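Local coordinates for protein shikimate dehydrogenase (NADP(+)) (Thermus thermophilus, PDB 2D5C) that catalyses the reversible NADPH-linked reduction of 3-dehydroshikimate to shikimate, a step of the pathway that leads through chorismate to the aromatic amino acids, at residues R46-E49 with V50-F54; A163-L166 with E167-R170. All coordinates share one frame; numbering follows the deposited sequence.

Contact 1: R46-E49 with V50-F54; sequences RLKE and VRRAF
V50 N reaches R46 O at 3.0 Å and R51 N reaches L47 O at a similar length, the i to i+4 bonds of an alpha helix near its C-terminal end. E49 O is shared between an i+4 and an i+3 donor in the last turn: A53 N approaches almost in line with the C=O bond (169°), while R52 N stands above the carbonyl plane at 2.9 Å. F54 N to V50 O, again i+4, follows before F54 leaves helical geometry. Among the charged groups, R46 NH1 meets E49 OE1 at 3.1 Å, in the guanidinium plane and on the syn lone pair of the carboxylate oxygen; R46 NE and NH2 bind T38 OG1 and D37 O. On another side of the helix K48 and R52 run side by side, their like-charged ends, NZ and NH2, 3.9 Å apart. V50 CG2, anti to the carbonyl carbon, and R51 CG lie close against carbonyl oxygens of the preceding turn, 3.1 Å from R46 O and 3.2 Å from L47 O respectively. The R51 chain is extended from CG to NE and carries its guanidinium to D72 OD1 and G92 O. With an alanine at R51, D72 would probably lose its salt-bridge mate and G92 O a donor, weakening the helix's hold on those neighbours. L47, V50 and R51 pack on L94 of strand 93-97, and V50 also on L7 of strand 2-8: an amphipathic helix laid on the mixed sheet of the substrate-binding domain.

Contact 2: A163-L166 with E167-R170; sequences AVPL and EKAR
L166 O accepts A169 N at 3.0 Å, the shortest of three i to i+3 bonds in this 3-10 turn; in the others, K168 N reaches P165 O at 3.2 Å with an N-H...O angle of 164°, and R170 N reaches E167 O at 3.3 Å. The donors K168 N and A169 N both stand above the carbonyl planes of their acceptors. The turn follows strand 162-163, an outermost strand of the parallel sheet in the Rossmann-type NADP-binding domain, and leads toward strand 174-177. A169 CB comes within 3.3 Å of L166 O, tucked against the same carbonyl that holds its backbone nitrogen.

V164 and K168 cross at about a right angle, with V164 CB 3.8 Å from K168 CG. K168 bends at chi2 and chi3, its CB and CG lying by V164 and P165 O while NZ is led off to a salt bridge with E171 OE1. The aliphatic part of the lysine also rests on W143. V164 touches W143 and L120, and L166 sits on W145 and L122; the strand-to-turn passage is thus seated on strands 142-145 and 119-122, the next two in from the edge strand. L166 lies about 8 Å, side chain to side chain, from the NADP(+)-binding residue R147, so the turn lies near the cofactor site.

On the exposed side, the carboxylate of E167 comes back obliquely against the CB-CG side of the P165 ring. With chi1 at 73°, CG stands between the backbone N and the carbonyl carbon, and the bend at chi2 (-96°) turns the acid group back along the chain. Its two oxygens then touch neighbouring ring carbons: OE2 is 3.6 Å from P165 CB, and OE1 is 3.6 Å from P165 CG.

Contact 1 closes before contact 2 opens along the chain, and the two lie on opposite sides of its centre, their own centres 43 Å apart and their nearest atoms about 31 Å apart. They share neither sheet nor domain: 46-54 belongs to helix 43-53 on the mixed sheet of the substrate-binding domain, whereas 163-170 follows an outermost strand of the parallel sheet of the Rossmann-type domain, whose strands 119-122 and 142-145 lead into NADP(+)-binding residues. Bound shikimate is about 13 Å from the L47 side chain. The pair therefore marks outlying parts of the two domains that bring substrate and cofactor together, each contact packing locally on its own sheet.

Contact 1: R46-E49 with V50-F54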
loop_
_atom_site.group_PDB
_atom_site.type_symbol
_atom_site.label_atom_id
_atom_site.label_comp_id
_atom_site.label_asym_id
_atom_site.label_seq_id
_atom_site.Cartn_x
_atom_site.Cartn_y
_atom_site.Cartn_z
ATOM N N ARG A 46 -13.987 -5.109 12.746
ATOM C CA ARG A 46 -13.937 -5.438 11.325
ATOM C C ARG A 46 -12.594 -5.040 10.710
ATOM O O ARG A 46 -12.040 -5.774 9.894
ATOM C CB ARG A 46 -15.074 -4.725 10.584
ATOM C CG ARG A 46 -15.220 -5.124 9.116
ATOM C CD ARG A 46 -15.787 -6.534 8.952
ATOM N NE ARG A 46 -17.217 -6.583 9.255
ATOM C CZ ARG A 46 -17.749 -7.236 10.281
ATOM N NH1 ARG A 46 -16.977 -7.911 11.120
ATOM N NH2 ARG A 46 -19.057 -7.211 10.471
ATOM N N LEU A 47 -12.078 -3.875 11.092
ATOM C CA LEU A 47 -10.793 -3.429 10.555
ATOM C C LEU A 47 -9.662 -4.285 11.112
ATOM O O LEU A 47 -8.625 -4.462 10.464
ATOM C CB LEU A 47 -10.556 -1.950 10.879
ATOM C CG LEU A 47 -11.512 -0.946 10.229
ATOM C CD1 LEU A 47 -11.180 0.452 10.726
ATOM C CD2 LEU A 47 -11.408 -1.001 8.703
ATOM N N LYS A 48 -9.859 -4.824 12.313
ATOM C CA LYS A 48 -8.852 -5.688 12.925
ATOM C C LYS A 48 -8.701 -6.920 12.051
ATOM O O LYS A 48 -7.596 -7.408 11.825
ATOM C CB LYS A 48 -9.282 -6.120 14.333
ATOM C CG LYS A 48 -8.683 -5.297 15.465
ATOM C CD LYS A 48 -7.684 -6.126 16.274
ATOM C CE LYS A 48 -8.368 -7.294 16.977
ATOM N NZ LYS A 48 -7.409 -8.140 17.738
ATOM N N GLU A 49 -9.829 -7.424 11.565
ATOM C CA GLU A 49 -9.826 -8.596 10.705
ATOM C C GLU A 49 -9.204 -8.255 9.362
ATOM O O GLU A 49 -8.455 -9.050 8.800
ATOM C CB GLU A 49 -11.252 -9.098 10.501
ATOM C CG GLU A 49 -11.880 -9.656 11.757
ATOM C CD GLU A 49 -13.387 -9.766 11.640
ATOM O OE1 GLU A 49 -14.052 -8.719 11.478
ATOM O OE2 GLU A 49 -13.905 -10.901 11.711
ATOM N N VAL A 50 -9.513 -7.064 8.858
ATOM C CA VAL A 50 -8.970 -6.609 7.579
ATOM C C VAL A 50 -7.450 -6.637 7.624
ATOM O O VAL A 50 -6.794 -7.001 6.651
ATOM C CB VAL A 50 -9.446 -5.176 7.247
ATOM C CG1 VAL A 50 -8.727 -4.653 6.002
ATOM C CG2 VAL A 50 -10.938 -5.171 7.006
ATOM N N ARG A 51 -6.889 -6.266 8.766
ATOM C CA ARG A 51 -5.444 -6.249 8.925
ATOM C C ARG A 51 -4.814 -7.614 8.705
ATOM O O ARG A 51 -3.672 -7.712 8.262
ATOM C CB ARG A 51 -5.070 -5.753 10.325
ATOM C CG ARG A 51 -5.419 -4.300 10.586
ATOM C CD ARG A 51 -5.164 -3.939 12.041
ATOM N NE ARG A 51 -5.498 -2.548 12.322
ATOM C CZ ARG A 51 -4.671 -1.526 12.136
ATOM N NH1 ARG A 51 -3.444 -1.730 11.668
ATOM N NH2 ARG A 51 -5.074 -0.296 12.418
ATOM N N ARG A 52 -5.564 -8.669 9.011
ATOM C CA ARG A 52 -5.041 -10.025 8.889
ATOM C C ARG A 52 -5.380 -10.790 7.614
ATOM O O ARG A 52 -4.551 -11.563 7.119
ATOM C CB ARG A 52 -5.513 -10.871 10.077
ATOM C CG ARG A 52 -5.241 -10.294 11.454
ATOM C CD ARG A 52 -5.993 -11.105 12.506
ATOM N NE ARG A 52 -5.851 -10.566 13.857
ATOM C CZ ARG A 52 -4.732 -10.614 14.576
ATOM N NH1 ARG A 52 -3.639 -11.183 14.078
ATOM N NH2 ARG A 52 -4.705 -10.092 15.797
ATOM N N ALA A 53 -6.574 -10.581 7.068
ATOM C CA ALA A 53 -6.975 -11.358 5.902
ATOM C C ALA A 53 -7.377 -10.681 4.595
ATOM O O ALA A 53 -7.796 -11.373 3.670
ATOM C CB ALA A 53 -8.076 -12.332 6.323
ATOM N N PHE A 54 -7.261 -9.359 4.492
ATOM C CA PHE A 54 -7.626 -8.694 3.238
ATOM C C PHE A 54 -6.526 -7.781 2.744
ATOM O O PHE A 54 -5.862 -7.124 3.542
ATOM C CB PHE A 54 -8.904 -7.867 3.400
ATOM C CG PHE A 54 -10.133 -8.696 3.609
ATOM C CD1 PHE A 54 -10.332 -9.371 4.804
ATOM C CD2 PHE A 54 -11.078 -8.828 2.594
ATOM C CE1 PHE A 54 -11.462 -10.175 4.992
ATOM C CE2 PHE A 54 -12.209 -9.627 2.767
ATOM C CZ PHE A 54 -12.400 -10.302 3.968
#

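Contact 2: A163-L166 with E167-R170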
loop_
_atom_site.group_PDB
_atom_site.type_symbol
_atom_site.label_atom_id
_atom_site.label_comp_id
_atom_site.label_asym_id
_atom_site.label_seq_id
_atom_site.Cartn_x
_atom_site.Cartn_y
_atom_site.Cartn_z
ATOM N N ALA A 163 -21.436 28.606 0.436
ATOM C CA ALA A 163 -22.614 27.882 0.881
ATOM C C ALA A 163 -23.805 28.694 0.390
ATOM O O ALA A 163 -23.848 29.909 0.585
ATOM C CB ALA A 163 -22.632 27.776 2.403
ATOM N N VAL A 164 -24.767 28.037 -0.246
ATOM C CA VAL A 164 -25.915 28.761 -0.782
ATOM C C VAL A 164 -27.256 28.160 -0.413
ATOM O O VAL A 164 -27.342 27.000 -0.004
ATOM C CB VAL A 164 -25.855 28.829 -2.336
ATOM C CG1 VAL A 164 -24.554 29.457 -2.779
ATOM C CG2 VAL A 164 -25.993 27.436 -2.938
ATOM N N PRO A 165 -28.321 28.977 -0.488
ATOM C CA PRO A 165 -29.651 28.467 -0.174
ATOM C C PRO A 165 -30.007 27.658 -1.416
ATOM O O PRO A 165 -29.471 27.922 -2.497
ATOM C CB PRO A 165 -30.479 29.735 -0.003
ATOM C CG PRO A 165 -29.792 30.723 -0.886
ATOM C CD PRO A 165 -28.334 30.442 -0.626
ATOM N N LEU A 166 -30.905 26.691 -1.275
ATOM C CA LEU A 166 -31.268 25.809 -2.375
ATOM C C LEU A 166 -31.742 26.431 -3.692
ATOM O O LEU A 166 -31.496 25.863 -4.761
ATOM C CB LEU A 166 -32.306 24.796 -1.897
ATOM C CG LEU A 166 -32.581 23.620 -2.834
ATOM C CD1 LEU A 166 -31.321 22.780 -3.003
ATOM C CD2 LEU A 166 -33.699 22.765 -2.250
ATOM N N GLU A 167 -32.397 27.587 -3.633
ATOM C CA GLU A 167 -32.906 28.205 -4.864
ATOM C C GLU A 167 -31.819 28.683 -5.822
ATOM O O GLU A 167 -32.092 28.968 -6.987
ATOM C CB GLU A 167 -33.880 29.349 -4.549
ATOM C CG GLU A 167 -33.264 30.637 -4.018
ATOM C CD GLU A 167 -33.285 30.741 -2.505
ATOM O OE1 GLU A 167 -33.041 31.853 -1.991
ATOM O OE2 GLU A 167 -33.536 29.719 -1.826
ATOM N N LYS A 168 -30.582 28.746 -5.343
ATOM C CA LYS A 168 -29.478 29.160 -6.198
ATOM C C LYS A 168 -29.200 28.076 -7.233
ATOM O O LYS A 168 -28.405 28.282 -8.152
ATOM C CB LYS A 168 -28.227 29.415 -5.362
ATOM C CG LYS A 168 -28.261 30.741 -4.618
ATOM C CD LYS A 168 -28.050 31.910 -5.571
ATOM C CE LYS A 168 -26.646 31.882 -6.165
ATOM N NZ LYS A 168 -26.367 33.083 -7.001
ATOM N N ALA A 169 -29.850 26.922 -7.088
ATOM C CA ALA A 169 -29.649 25.831 -8.040
ATOM C C ALA A 169 -30.048 26.287 -9.450
ATOM O O ALA A 169 -29.557 25.760 -10.443
ATOM C CB ALA A 169 -30.484 24.596 -7.632
ATOM N N ARG A 170 -30.941 27.268 -9.529
ATOM C CA ARG A 170 -31.392 27.771 -10.831
ATOM C C ARG A 170 -30.279 28.489 -11.573
ATOM O O ARG A 170 -30.353 28.661 -12.794
ATOM C CB ARG A 170 -32.585 28.719 -10.652
ATOM C CG ARG A 170 -33.853 28.024 -10.174
ATOM C CD ARG A 170 -34.963 29.015 -9.826
ATOM N NE ARG A 170 -34.514 30.038 -8.883
ATOM C CZ ARG A 170 -35.328 30.794 -8.152
ATOM N NH1 ARG A 170 -36.643 30.640 -8.246
ATOM N NH2 ARG A 170 -34.830 31.715 -7.334
#